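PDB 5VGC: NleG5-1 effector from Enterobacteria phage YYZ-2008, which probably acts as a ubiquitin-protein ligase, a secreted bacterial effector of the NleG family with a RING-like region, and binds calcium ions. Local coordinates for residues A[32-36]-A[47-51]; A[55-59]-A[82-87]; A[150-156]-A[167-173]. The protein carries 1 engineered substitution. Where two conformers were deposited one is given. Residue numbers count along the deposited sequence, not the author numbering.

How the contacts relate
Contacts 1 and 2 belong to one N-terminal unit, whereas contact 3 lies on the opposite side of the chain's centre, its own centre about 49 Å from each of theirs. The first two, both partly buried, bring helix ends against neighbouring strands, 44-50 and 57-60, of one antiparallel sheet; R49 N lies 2.8 Å from M58 O where they meet. Contact 1 rests on packing, a long salt bridge and close polar atoms at E36. Contact 2 ties strand backbone to side chains at and just past the helix end and borders the second subunit. Contact 3 is buried, pairs two strands through their backbones, fills its hollows with apolar side chains and carries a calcium ligand at its border.

Contact 1: A[32-36]-A[47-51]; sequences TIRGE and SIRPM
Residues 32-36 carry the chain from the end of helix 22-34 to edge strand 37-41 of a three-stranded antiparallel sheet, beside its central strand, 44-50. T32 is still helical (phi/psi -73/-49). Its chi1 is p, with OG1 bonded back to R29 O in the helix and CB directed toward the strand. CG2 of T32 lies 3.2 Å from I48 O and 3.6 Å from I48 CG2, while T32 O sits 3.8 Å from P50 CD. G35 is the first residue to leave the helix (-154/-72), and its O packs 3.6 Å from P50 CD, so the proline ring edge meets carbonyls from both T32 and G35. E36 is extended (-145/154), and its CA is 4.8 Å from that of R49, the closest such pair of the two segments. From here the chain enters strand 37-41, where A37 pairs with I48 through backbone hydrogen bonds. E36 has chi1 p and chi2 t, which lays its carboxylate along the strand between S47 and R49; OE2 accepts a hydrogen bond from Q38 NE2. OE1 and OE2 of E36 each stand 3.0 Å from S47 OG, and OE1 makes a long salt bridge to R49 NE at 3.6 Å. At its backbone, E36 CA approaches I48 O at 3.4 Å in a CA-H...O contact.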
# COMPACT_ATOMS: atom_id res chain seq x y z
N THR A 32 15.95 -22.59 15.53
CA THR A 32 15.90 -21.83 14.27
C THR A 32 16.55 -20.46 14.41
O THR A 32 17.36 -20.07 13.57
CB THR A 32 14.46 -21.59 13.79
OG1 THR A 32 13.73 -20.87 14.79
CG2 THR A 32 13.76 -22.90 13.51
N ILE A 33 16.18 -19.73 15.47
CA ILE A 33 16.78 -18.41 15.76
C ILE A 33 18.32 -18.46 15.82
O ILE A 33 18.98 -17.49 15.45
CB ILE A 33 16.15 -17.75 17.04
CG1 ILE A 33 14.77 -17.15 16.71
CG2 ILE A 33 17.02 -16.64 17.62
CD1 ILE A 33 14.00 -16.64 17.91
N ARG A 34 18.89 -19.59 16.26
CA ARG A 34 20.35 -19.79 16.14
C ARG A 34 20.78 -19.87 14.66
O ARG A 34 21.57 -19.06 14.20
CB ARG A 34 20.82 -21.04 16.90
CG ARG A 34 20.73 -20.99 18.43
CD ARG A 34 21.29 -19.72 19.06
NE ARG A 34 22.63 -19.36 18.57
CZ ARG A 34 23.24 -18.19 18.78
NH1 ARG A 34 24.46 -17.99 18.28
NH2 ARG A 34 22.66 -17.22 19.48
N GLY A 35 20.24 -20.85 13.94
CA GLY A 35 20.54 -21.03 12.52
C GLY A 35 19.41 -21.73 11.80
O GLY A 35 18.68 -21.12 11.02
N GLU A 36 19.29 -23.03 12.08
CA GLU A 36 18.18 -23.85 11.61
C GLU A 36 17.87 -24.87 12.68
O GLU A 36 18.75 -25.23 13.46
CB GLU A 36 18.50 -24.56 10.28
CG GLU A 36 19.43 -25.78 10.36
CD GLU A 36 19.39 -26.61 9.09
OE1 GLU A 36 19.36 -25.99 8.01
OE2 GLU A 36 19.38 -27.87 9.17
N SER A 47 13.85 -29.68 8.17
CA SER A 47 14.65 -28.53 8.58
C SER A 47 13.78 -27.28 8.63
O SER A 47 13.21 -26.88 7.60
CB SER A 47 15.82 -28.32 7.62
OG SER A 47 16.68 -27.28 8.09
N ILE A 48 13.67 -26.68 9.81
CA ILE A 48 12.94 -25.43 9.97
C ILE A 48 13.95 -24.28 9.98
O ILE A 48 14.87 -24.27 10.83
CB ILE A 48 12.12 -25.41 11.28
CG1 ILE A 48 11.27 -26.69 11.42
CG2 ILE A 48 11.22 -24.19 11.34
CD1 ILE A 48 10.46 -27.09 10.21
N ARG A 49 13.77 -23.34 9.06
CA ARG A 49 14.53 -22.08 9.03
C ARG A 49 13.59 -20.90 9.28
O ARG A 49 12.38 -20.97 8.94
CB ARG A 49 15.21 -21.90 7.67
CG ARG A 49 16.31 -22.91 7.40
CD ARG A 49 16.66 -23.04 5.93
NE ARG A 49 17.20 -24.37 5.61
CZ ARG A 49 17.36 -24.86 4.38
NH1 ARG A 49 17.02 -24.15 3.30
NH2 ARG A 49 17.85 -26.09 4.22
N PRO A 50 14.12 -19.83 9.89
CA PRO A 50 13.32 -18.64 10.14
C PRO A 50 13.11 -17.88 8.83
O PRO A 50 14.05 -17.73 8.06
CB PRO A 50 14.19 -17.83 11.11
CG PRO A 50 15.58 -18.18 10.73
CD PRO A 50 15.52 -19.63 10.31
N MET A 51 11.89 -17.41 8.60
CA MET A 51 11.59 -16.68 7.37
C MET A 51 12.12 -15.26 7.46
O MET A 51 12.52 -14.80 8.53
CB MET A 51 10.09 -16.66 7.10
CG MET A 51 9.53 -18.04 6.74
SD MET A 51 7.81 -17.98 6.22
CE MET A 51 8.06 -17.35 4.55

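Contact 2: A[55-59]-A[82-87]; sequences GYFMG and ERTLNH
F57, H87 and Y56 have most surface buried where residues 55-59, running into strand 57-60, meet the end of helix 68-85. F57 is extended (-132/150, chi1 m). Its CD2 rests 3.9 Å from L85 CB, and N86 OD1 approaches the ring edge, 3.6 Å from CD2 of F57. The backbone of F57 is held at both ends by one amide: F57 N donates to N86 OD1 at 2.7 Å, and N86 ND2 donates to F57 O at 3.2 Å. N86 is the first residue past the helix (-77/155, chi1 m), and its CA lies 5.1 Å from that of Y56. The helix end is thus fastened to an outer strand of the three-stranded antiparallel sheet, the asparagine amide bonding to the strand backbone as a neighbouring strand might. Farther along, G59 N donates to E82 OE2 at 2.8 Å, an oxygen that also bonds to S92 OG. Y56 (chi1 m) and H87 (chi1 m) form a T-shaped pair: the edge of the imidazole meets the tyrosine face, with centroids 5.3 Å apart and planes at 66°. Y56 OH bonds to L110 O of the second subunit, and H87 stacks on Y113 of that subunit. G55 adopts phi/psi 91/0, placing G55 O 3.1 Å from H87 CD2; a CB at G55 would strike H87 NE2.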
# COMPACT_ATOMS: atom_id res chain seq x y z
N GLY A 55 9.19 -13.77 13.25
CA GLY A 55 8.17 -14.58 13.91
C GLY A 55 7.58 -15.71 13.08
O GLY A 55 6.72 -16.45 13.58
N TYR A 56 8.03 -15.87 11.84
CA TYR A 56 7.51 -16.91 10.95
C TYR A 56 8.60 -17.87 10.55
O TYR A 56 9.77 -17.48 10.42
CB TYR A 56 6.85 -16.30 9.72
CG TYR A 56 5.65 -15.46 10.04
CD1 TYR A 56 4.36 -15.99 10.03
CD2 TYR A 56 5.80 -14.12 10.36
CE1 TYR A 56 3.27 -15.20 10.32
CE2 TYR A 56 4.70 -13.32 10.65
CZ TYR A 56 3.44 -13.87 10.63
OH TYR A 56 2.37 -13.07 10.92
N PHE A 57 8.21 -19.11 10.34
CA PHE A 57 9.14 -20.21 10.15
C PHE A 57 8.73 -21.03 8.93
O PHE A 57 7.54 -21.12 8.60
CB PHE A 57 9.18 -21.09 11.41
CG PHE A 57 9.50 -20.33 12.65
CD1 PHE A 57 10.81 -20.06 13.01
CD2 PHE A 57 8.48 -19.86 13.47
CE1 PHE A 57 11.11 -19.35 14.16
CE2 PHE A 57 8.76 -19.15 14.62
CZ PHE A 57 10.08 -18.89 14.98
N MET A 58 9.73 -21.62 8.30
CA MET A 58 9.58 -22.24 7.00
C MET A 58 10.31 -23.57 7.05
O MET A 58 11.46 -23.63 7.50
CB MET A 58 10.16 -21.29 5.93
CG MET A 58 10.68 -21.87 4.63
SD MET A 58 11.25 -20.53 3.55
CE MET A 58 12.56 -19.74 4.50
N GLY A 59 9.63 -24.62 6.59
CA GLY A 59 10.14 -25.97 6.69
C GLY A 59 10.53 -26.55 5.35
O GLY A 59 9.83 -26.32 4.36
N GLU A 82 4.51 -25.89 10.41
CA GLU A 82 4.47 -24.47 10.04
C GLU A 82 3.25 -23.80 10.65
O GLU A 82 3.38 -22.75 11.29
CB GLU A 82 4.49 -24.29 8.52
CG GLU A 82 5.86 -24.46 7.92
CD GLU A 82 5.87 -24.34 6.40
OE1 GLU A 82 4.78 -24.31 5.78
OE2 GLU A 82 6.99 -24.25 5.84
N ARG A 83 2.07 -24.38 10.45
CA ARG A 83 0.87 -23.78 11.03
C ARG A 83 0.95 -23.70 12.56
O ARG A 83 0.54 -22.71 13.16
CB ARG A 83 -0.39 -24.53 10.60
CG ARG A 83 -0.80 -24.27 9.17
CD ARG A 83 -2.26 -24.63 8.94
NE ARG A 83 -2.49 -24.63 7.50
CZ ARG A 83 -2.82 -23.56 6.77
NH1 ARG A 83 -2.97 -22.34 7.31
NH2 ARG A 83 -2.98 -23.69 5.48
N THR A 84 1.48 -24.75 13.20
CA THR A 84 1.56 -24.78 14.65
C THR A 84 2.53 -23.72 15.16
O THR A 84 2.22 -23.01 16.12
CB THR A 84 1.93 -26.19 15.17
OG1 THR A 84 1.07 -27.16 14.57
CG2 THR A 84 1.79 -26.26 16.67
N LEU A 85 3.68 -23.60 14.51
CA LEU A 85 4.65 -22.53 14.84
C LEU A 85 4.24 -21.08 14.51
O LEU A 85 4.44 -20.18 15.32
CB LEU A 85 6.00 -22.82 14.16
CG LEU A 85 6.75 -24.05 14.65
CD1 LEU A 85 7.90 -24.37 13.70
CD2 LEU A 85 7.26 -23.81 16.06
N ASN A 86 3.67 -20.85 13.32
CA ASN A 86 3.51 -19.49 12.80
C ASN A 86 2.36 -18.69 13.41
O ASN A 86 1.37 -19.26 13.90
CB ASN A 86 3.34 -19.54 11.28
CG ASN A 86 4.62 -19.95 10.56
OD1 ASN A 86 5.72 -19.87 11.11
ND2 ASN A 86 4.48 -20.39 9.32
N HIS A 87 2.48 -17.36 13.37
CA HIS A 87 1.39 -16.47 13.77
C HIS A 87 0.25 -16.58 12.76
O HIS A 87 0.50 -16.69 11.55
CB HIS A 87 1.83 -15.02 13.86
CG HIS A 87 2.98 -14.78 14.78
ND1 HIS A 87 2.83 -14.56 16.14
CD2 HIS A 87 4.30 -14.70 14.54
CE1 HIS A 87 4.01 -14.38 16.69
NE2 HIS A 87 4.93 -14.46 15.74

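Contact 3: A[150-156]-A[167-173]; sequences PEDGVFM and LYDKMAL. With CA (calcium ion), chain G.
Strands 152-156 and 167-169 run antiparallel, 4.5 Å apart at closest approach and at 134°, and the second passes directly into helix 170-178. V154 and Y168 form the hydrogen-bonded pair, with V154 N to Y168 O and Y168 N to V154 O both 2.8 Å; G153-D169 and F155-L167 are the flanking non-hydrogen-bonded pairs. K170 N extends the pairing to D152 O at 3.2 Å. L167 (chi1 t, chi2 p) spreads over G153: its CD1 is 3.7 Å from G153 CA and fills space that a CB there would need. L167 CG also lies 4.3 Å from P150 CG, and L167 CB 4.3 Å from F155 CE1. On the opposite sheet face V154 (chi1 t) projects between K170 and L173, with CG2 3.9 Å from K170 CB and CG1 3.7 Å from L173 CD2. M156, extended at chi1 and chi2 (both t), brings CE to 3.3 Å from L173 CD1, while its CB lies 3.7 Å from Y168 CE1 and its SD 5.0 Å from the Y168 ring centroid, a Met-aromatic contact. At the helix start, D169 is the N-cap, OD1 accepting a weak bond from M171 N at 3.1 Å; one water links E151 N to D169 OD2, at 2.8 Å from each. E151 OE2 binds a calcium ion at 2.5 Å, shared with E130. A beta hairpin running straight into a helix is the beta-beta-alpha arrangement found in RING and U-box domains, consistent with the RING-clan assignment of this family.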
# COMPACT_ATOMS: atom_id res chain seq x y z
N PRO A 150 20.15 9.45 -29.32
CA PRO A 150 19.27 8.42 -29.89
C PRO A 150 18.96 8.70 -31.35
O PRO A 150 19.02 9.85 -31.77
CB PRO A 150 18.00 8.54 -29.04
CG PRO A 150 17.97 9.97 -28.65
CD PRO A 150 19.40 10.41 -28.49
N GLU A 151 18.63 7.66 -32.10
CA GLU A 151 18.13 7.82 -33.47
C GLU A 151 16.67 8.22 -33.47
O GLU A 151 16.27 9.21 -34.11
CB GLU A 151 18.36 6.55 -34.26
CG GLU A 151 19.84 6.09 -34.38
CD GLU A 151 20.94 7.17 -34.33
OE1 GLU A 151 21.68 7.19 -33.30
OE2 GLU A 151 21.09 8.02 -35.29
N ASP A 152 15.88 7.46 -32.73
CA ASP A 152 14.49 7.82 -32.41
C ASP A 152 14.42 8.38 -31.01
O ASP A 152 14.72 7.69 -30.05
CB ASP A 152 13.58 6.59 -32.54
CG ASP A 152 13.60 6.04 -33.95
OD1 ASP A 152 13.30 6.82 -34.88
OD2 ASP A 152 13.92 4.84 -34.12
N GLY A 153 14.04 9.65 -30.92
CA GLY A 153 14.03 10.35 -29.65
C GLY A 153 12.63 10.74 -29.24
O GLY A 153 11.74 10.85 -30.08
N VAL A 154 12.43 10.94 -27.93
CA VAL A 154 11.15 11.37 -27.37
C VAL A 154 11.37 12.44 -26.29
O VAL A 154 12.29 12.30 -25.45
CB VAL A 154 10.40 10.21 -26.71
CG1 VAL A 154 9.02 10.66 -26.22
CG2 VAL A 154 10.24 9.01 -27.64
N PHE A 155 10.53 13.49 -26.32
CA PHE A 155 10.64 14.56 -25.33
C PHE A 155 9.85 14.17 -24.08
O PHE A 155 8.68 13.81 -24.19
CB PHE A 155 10.07 15.90 -25.86
CG PHE A 155 11.03 16.70 -26.73
CD1 PHE A 155 12.37 16.82 -26.42
CD2 PHE A 155 10.55 17.36 -27.85
CE1 PHE A 155 13.22 17.58 -27.23
CE2 PHE A 155 11.40 18.09 -28.66
CZ PHE A 155 12.73 18.21 -28.35
N MET A 156 10.48 14.26 -22.91
CA MET A 156 9.74 14.04 -21.65
C MET A 156 10.00 15.16 -20.66
O MET A 156 11.15 15.59 -20.47
CB MET A 156 10.10 12.70 -20.99
CG MET A 156 9.28 12.38 -19.75
SD MET A 156 9.74 10.83 -18.97
CE MET A 156 8.59 9.75 -19.73
N LEU A 167 15.34 15.14 -23.93
CA LEU A 167 15.30 14.19 -25.02
C LEU A 167 15.77 12.84 -24.50
O LEU A 167 16.87 12.74 -24.01
CB LEU A 167 16.21 14.65 -26.16
CG LEU A 167 16.29 13.71 -27.37
CD1 LEU A 167 14.90 13.57 -28.00
CD2 LEU A 167 17.30 14.23 -28.39
N TYR A 168 14.92 11.81 -24.62
CA TYR A 168 15.28 10.45 -24.24
C TYR A 168 15.23 9.52 -25.46
O TYR A 168 14.50 9.78 -26.44
CB TYR A 168 14.30 9.90 -23.17
CG TYR A 168 14.34 10.66 -21.86
CD1 TYR A 168 13.72 11.87 -21.73
CD2 TYR A 168 14.97 10.14 -20.75
CE1 TYR A 168 13.75 12.58 -20.55
CE2 TYR A 168 15.01 10.84 -19.56
CZ TYR A 168 14.38 12.08 -19.47
OH TYR A 168 14.40 12.83 -18.31
N ASP A 169 16.00 8.44 -25.37
CA ASP A 169 15.90 7.33 -26.30
C ASP A 169 14.56 6.61 -26.09
O ASP A 169 14.22 6.14 -24.96
CB ASP A 169 17.07 6.36 -26.11
CG ASP A 169 17.27 5.41 -27.29
OD1 ASP A 169 16.33 4.67 -27.62
OD2 ASP A 169 18.37 5.41 -27.89
N LYS A 170 13.82 6.52 -27.20
CA LYS A 170 12.52 5.86 -27.24
C LYS A 170 12.53 4.50 -26.52
O LYS A 170 11.68 4.23 -25.64
CB LYS A 170 12.10 5.69 -28.69
CG LYS A 170 10.70 5.14 -28.91
CD LYS A 170 10.50 4.84 -30.37
CE LYS A 170 9.19 4.12 -30.57
NZ LYS A 170 9.03 3.60 -31.95
N MET A 171 13.50 3.66 -26.90
CA MET A 171 13.66 2.33 -26.31
C MET A 171 13.84 2.42 -24.80
O MET A 171 13.30 1.58 -24.05
CB MET A 171 14.84 1.59 -26.96
CG MET A 171 14.69 1.27 -28.46
SD MET A 171 16.08 0.46 -29.33
CE MET A 171 17.21 1.84 -29.53
N ALA A 172 14.61 3.43 -24.35
CA ALA A 172 14.84 3.65 -22.92
C ALA A 172 13.54 4.04 -22.24
O ALA A 172 13.22 3.51 -21.17
CB ALA A 172 15.88 4.73 -22.71
N LEU A 173 12.79 4.96 -22.85
CA LEU A 173 11.49 5.34 -22.27
C LEU A 173 10.52 4.14 -22.17
O LEU A 173 9.85 3.93 -21.12
CB LEU A 173 10.86 6.49 -23.08
CG LEU A 173 10.11 7.53 -22.26
CD1 LEU A 173 11.03 8.15 -21.22
CD2 LEU A 173 9.55 8.58 -23.21
CA CA G . 23.11 9.41 -35.80
O HOH W 1 18.49 5.20 -30.71
O HOH W 2 12.84 14.93 -18.24